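PDB 6D1P: glycosyl hydrolases family 2, sugar binding domain protein from Bacteroides uniformis str. 3978 T3 ii, which probably hydrolyses O-glycosidic bonds as a gut bacterial beta-glucuronidase of glycoside hydrolase family 2. Local coordinates for residues F751-L763 with I784-S798. Numbering follows the deposited sequence.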
loop_
_atom_site.group_PDB
_atom_site.type_symbol
_atom_site.label_atom_id
_atom_site.label_comp_id
_atom_site.label_asym_id
_atom_site.label_seq_id
_atom_site.Cartn_x
_atom_site.Cartn_y
_atom_site.Cartn_z
ATOM N N PHE A 751 18.421 -11.375 15.672
ATOM C CA PHE A 751 17.546 -11.432 14.508
ATOM C C PHE A 751 18.279 -12.036 13.321
ATOM O O PHE A 751 19.435 -11.698 13.037
ATOM C CB PHE A 751 17.035 -10.034 14.138
ATOM C CG PHE A 751 15.799 -9.639 14.876
ATOM C CD1 PHE A 751 14.595 -10.275 14.614
ATOM C CD2 PHE A 751 15.838 -8.649 15.855
ATOM C CE1 PHE A 751 13.430 -9.930 15.315
ATOM C CE2 PHE A 751 14.695 -8.287 16.531
ATOM C CZ PHE A 751 13.482 -8.931 16.268
ATOM N N ILE A 752 17.591 -12.930 12.622
ATOM C CA ILE A 752 18.089 -13.540 11.400
ATOM C C ILE A 752 17.049 -13.304 10.315
ATOM O O ILE A 752 15.845 -13.360 10.587
ATOM C CB ILE A 752 18.379 -15.044 11.606
ATOM C CG1 ILE A 752 19.579 -15.219 12.527
ATOM C CG2 ILE A 752 18.726 -15.710 10.304
ATOM C CD1 ILE A 752 19.613 -16.583 13.177
ATOM N N GLU A 753 17.520 -13.013 9.098
ATOM C CA GLU A 753 16.679 -12.701 7.946
ATOM C C GLU A 753 16.908 -13.675 6.798
ATOM O O GLU A 753 18.045 -14.003 6.468
ATOM C CB GLU A 753 16.955 -11.301 7.427
ATOM C CG GLU A 753 16.674 -10.240 8.441
ATOM C CD GLU A 753 17.016 -8.876 7.914
ATOM O OE1 GLU A 753 17.675 -8.818 6.860
ATOM O OE2 GLU A 753 16.629 -7.875 8.546
ATOM N N PHE A 754 15.828 -14.082 6.153
ATOM C CA PHE A 754 15.899 -14.993 5.031
ATOM C C PHE A 754 15.581 -14.278 3.720
ATOM O O PHE A 754 14.784 -13.339 3.672
ATOM C CB PHE A 754 14.942 -16.161 5.231
ATOM C CG PHE A 754 15.279 -17.024 6.397
ATOM C CD1 PHE A 754 14.527 -16.952 7.564
ATOM C CD2 PHE A 754 16.348 -17.917 6.335
ATOM C CE1 PHE A 754 14.819 -17.774 8.658
ATOM C CE2 PHE A 754 16.658 -18.742 7.425
ATOM C CZ PHE A 754 15.886 -18.671 8.589
ATOM N N GLY A 755 16.232 -14.735 2.651
ATOM C CA GLY A 755 15.944 -14.258 1.317
ATOM C C GLY A 755 15.934 -15.437 0.365
ATOM O O GLY A 755 16.299 -16.556 0.731
ATOM N N CYS A 756 15.523 -15.172 -0.873
ATOM C CA CYS A 756 15.384 -16.268 -1.820
ATOM C C CYS A 756 15.385 -15.738 -3.251
ATOM O O CYS A 756 14.774 -14.704 -3.533
ATOM C CB CYS A 756 14.100 -17.053 -1.525
ATOM S SG CYS A 756 13.878 -18.471 -2.547
ATOM N N THR A 757 16.074 -16.462 -4.143
ATOM C CA THR A 757 16.050 -16.130 -5.560
ATOM C C THR A 757 14.638 -16.138 -6.122
ATOM O O THR A 757 14.392 -15.523 -7.163
ATOM C CB THR A 757 16.919 -17.095 -6.379
ATOM O OG1 THR A 757 16.594 -18.460 -6.061
ATOM C CG2 THR A 757 18.405 -16.826 -6.136
ATOM N N ASP A 758 13.713 -16.823 -5.473
ATOM C CA ASP A 758 12.315 -16.794 -5.863
ATOM C C ASP A 758 11.544 -16.147 -4.723
ATOM O O ASP A 758 11.399 -16.737 -3.640
ATOM C CB ASP A 758 11.814 -18.197 -6.171
ATOM C CG ASP A 758 10.356 -18.224 -6.570
ATOM O OD1 ASP A 758 9.619 -17.258 -6.323
ATOM O OD2 ASP A 758 9.930 -19.242 -7.129
ATOM N N SER A 759 11.018 -14.951 -4.982
ATOM C CA SER A 759 10.415 -14.116 -3.953
ATOM C C SER A 759 9.099 -14.665 -3.426
ATOM O O SER A 759 8.504 -14.031 -2.550
ATOM C CB SER A 759 10.200 -12.701 -4.491
ATOM O OG SER A 759 9.110 -12.655 -5.393
ATOM N N GLU A 760 8.618 -15.789 -3.943
ATOM C CA GLU A 760 7.406 -16.408 -3.441
ATOM C C GLU A 760 7.620 -17.787 -2.841
ATOM O O GLU A 760 6.673 -18.351 -2.294
ATOM C CB GLU A 760 6.366 -16.517 -4.555
ATOM C CG GLU A 760 5.980 -15.168 -5.119
ATOM C CD GLU A 760 5.164 -15.301 -6.380
ATOM O OE1 GLU A 760 3.984 -15.704 -6.278
ATOM O OE2 GLU A 760 5.712 -15.023 -7.472
ATOM N N ALA A 761 8.826 -18.344 -2.931
ATOM C CA ALA A 761 9.051 -19.684 -2.408
ATOM C C ALA A 761 8.962 -19.702 -0.886
ATOM O O ALA A 761 8.353 -20.608 -0.310
ATOM C CB ALA A 761 10.402 -20.207 -2.885
ATOM N N LEU A 762 9.543 -18.711 -0.217
ATOM C CA LEU A 762 9.563 -18.724 1.243
ATOM C C LEU A 762 8.157 -18.564 1.802
ATOM O O LEU A 762 7.424 -17.655 1.400
ATOM C CB LEU A 762 10.461 -17.616 1.784
ATOM C CG LEU A 762 11.951 -17.788 1.458
ATOM C CD1 LEU A 762 12.778 -16.679 2.084
ATOM C CD2 LEU A 762 12.428 -19.170 1.910
ATOM N N LEU A 763 7.772 -19.463 2.717
ATOM C CA LEU A 763 6.536 -19.301 3.470
ATOM C C LEU A 763 6.796 -18.210 4.498
ATOM O O LEU A 763 7.420 -18.453 5.532
ATOM C CB LEU A 763 6.114 -20.598 4.154
ATOM C CG LEU A 763 5.031 -20.361 5.227
ATOM C CD1 LEU A 763 3.620 -20.290 4.603
ATOM C CD2 LEU A 763 5.080 -21.340 6.450
ATOM N N ILE A 784 12.824 -21.576 8.503
ATOM C CA ILE A 784 11.743 -21.100 7.659
ATOM C C ILE A 784 11.363 -22.197 6.679
ATOM O O ILE A 784 12.224 -22.936 6.195
ATOM C CB ILE A 784 12.145 -19.798 6.931
ATOM C CG1 ILE A 784 10.954 -19.234 6.155
ATOM C CG2 ILE A 784 13.378 -20.034 6.082
ATOM C CD1 ILE A 784 11.063 -17.768 5.849
ATOM N N ARG A 785 10.066 -22.303 6.394
ATOM C CA ARG A 785 9.568 -23.249 5.403
ATOM C C ARG A 785 9.699 -22.697 3.987
ATOM O O ARG A 785 9.537 -21.493 3.751
ATOM C CB ARG A 785 8.109 -23.593 5.690
ATOM C CG ARG A 785 7.953 -24.647 6.752
ATOM C CD ARG A 785 6.565 -24.640 7.331
ATOM N NE ARG A 785 6.533 -25.397 8.582
ATOM C CZ ARG A 785 5.480 -25.469 9.396
ATOM N NH1 ARG A 785 4.357 -24.830 9.091
ATOM N NH2 ARG A 785 5.558 -26.172 10.519
ATOM N N VAL A 786 9.979 -23.599 3.047
ATOM C CA VAL A 786 10.181 -23.290 1.635
ATOM C C VAL A 786 9.204 -24.128 0.822
ATOM O O VAL A 786 9.070 -25.330 1.061
ATOM C CB VAL A 786 11.627 -23.579 1.197
ATOM C CG1 VAL A 786 11.879 -23.050 -0.215
ATOM C CG2 VAL A 786 12.606 -22.966 2.180
ATOM N N ASN A 787 8.519 -23.510 -0.135
ATOM C CA ASN A 787 7.504 -24.252 -0.874
ATOM C C ASN A 787 8.175 -25.181 -1.874
ATOM O O ASN A 787 9.037 -24.750 -2.644
ATOM C CB ASN A 787 6.525 -23.320 -1.588
ATOM C CG ASN A 787 5.348 -24.082 -2.180
ATOM O OD1 ASN A 787 5.427 -24.592 -3.290
ATOM N ND2 ASN A 787 4.268 -24.197 -1.417
ATOM N N LYS A 788 7.776 -26.458 -1.855
ATOM C CA LYS A 788 8.461 -27.472 -2.654
ATOM C C LYS A 788 8.319 -27.201 -4.148
ATOM O O LYS A 788 9.297 -27.302 -4.898
ATOM C CB LYS A 788 7.919 -28.860 -2.309
ATOM C CG LYS A 788 8.922 -29.796 -1.635
ATOM C CD LYS A 788 8.287 -31.153 -1.331
ATOM C CE LYS A 788 9.215 -32.032 -0.502
ATOM N NZ LYS A 788 8.492 -33.189 0.104
ATOM N N GLN A 789 7.108 -26.846 -4.591
ATOM C CA GLN A 789 6.852 -26.583 -6.007
ATOM C C GLN A 789 7.860 -25.605 -6.606
ATOM O O GLN A 789 8.314 -25.789 -7.742
ATOM C CB GLN A 789 5.432 -26.041 -6.193
ATOM C CG GLN A 789 4.314 -27.058 -5.966
ATOM C CD GLN A 789 2.972 -26.383 -5.697
ATOM O OE1 GLN A 789 2.695 -25.962 -4.570
ATOM N NE2 GLN A 789 2.141 -26.262 -6.735
ATOM N N HIS A 790 8.218 -24.558 -5.862
ATOM C CA HIS A 790 9.092 -23.519 -6.396
ATOM C C HIS A 790 10.546 -23.953 -6.506
ATOM O O HIS A 790 11.323 -23.284 -7.197
ATOM C CB HIS A 790 9.005 -22.259 -5.535
ATOM C CG HIS A 790 7.677 -21.568 -5.592
ATOM N ND1 HIS A 790 7.502 -20.343 -6.204
ATOM C CD2 HIS A 790 6.466 -21.915 -5.095
ATOM C CE1 HIS A 790 6.241 -19.967 -6.082
ATOM N NE2 HIS A 790 5.591 -20.905 -5.414
ATOM N N ALA A 791 10.930 -25.045 -5.854
ATOM C CA ALA A 791 12.305 -25.514 -5.937
ATOM C C ALA A 791 12.602 -26.017 -7.349
ATOM O O ALA A 791 11.703 -26.503 -8.044
ATOM C CB ALA A 791 12.558 -26.625 -4.912
ATOM N N PRO A 792 13.867 -25.915 -7.804
ATOM C CA PRO A 792 15.038 -25.410 -7.072
ATOM C C PRO A 792 15.100 -23.879 -6.932
ATOM O O PRO A 792 14.679 -23.164 -7.845
ATOM C CB PRO A 792 16.208 -25.903 -7.928
ATOM C CG PRO A 792 15.671 -25.833 -9.304
ATOM C CD PRO A 792 14.234 -26.312 -9.179
ATOM N N VAL A 793 15.620 -23.411 -5.791
ATOM C CA VAL A 793 15.907 -22.008 -5.515
ATOM C C VAL A 793 17.179 -21.948 -4.673
ATOM O O VAL A 793 17.753 -22.972 -4.296
ATOM C CB VAL A 793 14.751 -21.301 -4.771
ATOM C CG1 VAL A 793 13.492 -21.283 -5.600
ATOM C CG2 VAL A 793 14.495 -21.994 -3.428
ATOM N N VAL A 794 17.610 -20.739 -4.356
ATOM C CA VAL A 794 18.685 -20.530 -3.397
ATOM C C VAL A 794 18.146 -19.645 -2.285
ATOM O O VAL A 794 17.641 -18.546 -2.556
ATOM C CB VAL A 794 19.925 -19.900 -4.040
ATOM C CG1 VAL A 794 20.948 -19.592 -2.967
ATOM C CG2 VAL A 794 20.522 -20.841 -5.090
ATOM N N VAL A 795 18.240 -20.130 -1.031
ATOM C CA VAL A 795 17.849 -19.388 0.168
ATOM C C VAL A 795 19.079 -18.740 0.803
ATOM O O VAL A 795 20.153 -19.354 0.890
ATOM C CB VAL A 795 17.138 -20.313 1.173
ATOM C CG1 VAL A 795 16.881 -19.588 2.505
ATOM C CG2 VAL A 795 15.835 -20.840 0.568
ATOM N N SER A 796 18.924 -17.496 1.252
ATOM C CA SER A 796 19.969 -16.788 1.975
ATOM C C SER A 796 19.556 -16.533 3.425
ATOM O O SER A 796 18.376 -16.327 3.725
ATOM C CB SER A 796 20.290 -15.450 1.290
ATOM O OG SER A 796 19.187 -14.565 1.359
ATOM N N ALA A 797 20.540 -16.514 4.323
ATOM C CA ALA A 797 20.303 -16.145 5.717
ATOM C C ALA A 797 21.373 -15.164 6.167
ATOM O O ALA A 797 22.565 -15.391 5.934
ATOM C CB ALA A 797 20.285 -17.369 6.652
ATOM N N SER A 798 20.938 -14.085 6.819
ATOM C CA SER A 798 21.823 -13.061 7.350
ATOM C C SER A 798 21.387 -12.670 8.755
ATOM O O SER A 798 20.214 -12.800 9.119
ATOM C CB SER A 798 21.816 -11.815 6.462
ATOM O OG SER A 798 21.724 -12.194 5.103
HETATM O O HOH W 1 19.270 -12.984 3.851
#
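The ring of Phe754 lies flat against Ile784, whose CG2 methyl stands 3.4 Å from the ring centroid and 5° off the normal, a CH-pi contact. With Ile784 CG1 anti to the backbone N (chi1 -174°), CG2 falls between that N and the carbonyl carbon, over the ring centre. The broad apolar ring suits a beta-sandwich-like interface: it offers a face to strand 781-787 while touching Ala797 and Val795 obliquely in its own antiparallel sheet. With an alanine in place of Phe754, the Ile784 methyl would probably lose its ring face, and Ala797 and Val795 a neighbour, opening a gap between sheets. Leu762 CD2 bridges both layers, 3.8 Å from Val786 CG2. Gly755 leaves room for Ser796 OG, which a CB would hit. Thr757 N donates to Val794 O while its OG1, not its carbonyl, accepts from Val794 N (3.0 Å); that carbonyl accepts from Ser796 OG of the second subunit, and reciprocally. His790 ND1 donates in its ring plane to Asp758 OD2 (2.8 Å), while OD1 accepts from Glu760 N in an Asx turn. Apolar groups thus join the layers, Asp758 ties the turn after 751-756 to the 788-792 loop, and Ser796 links the subunits.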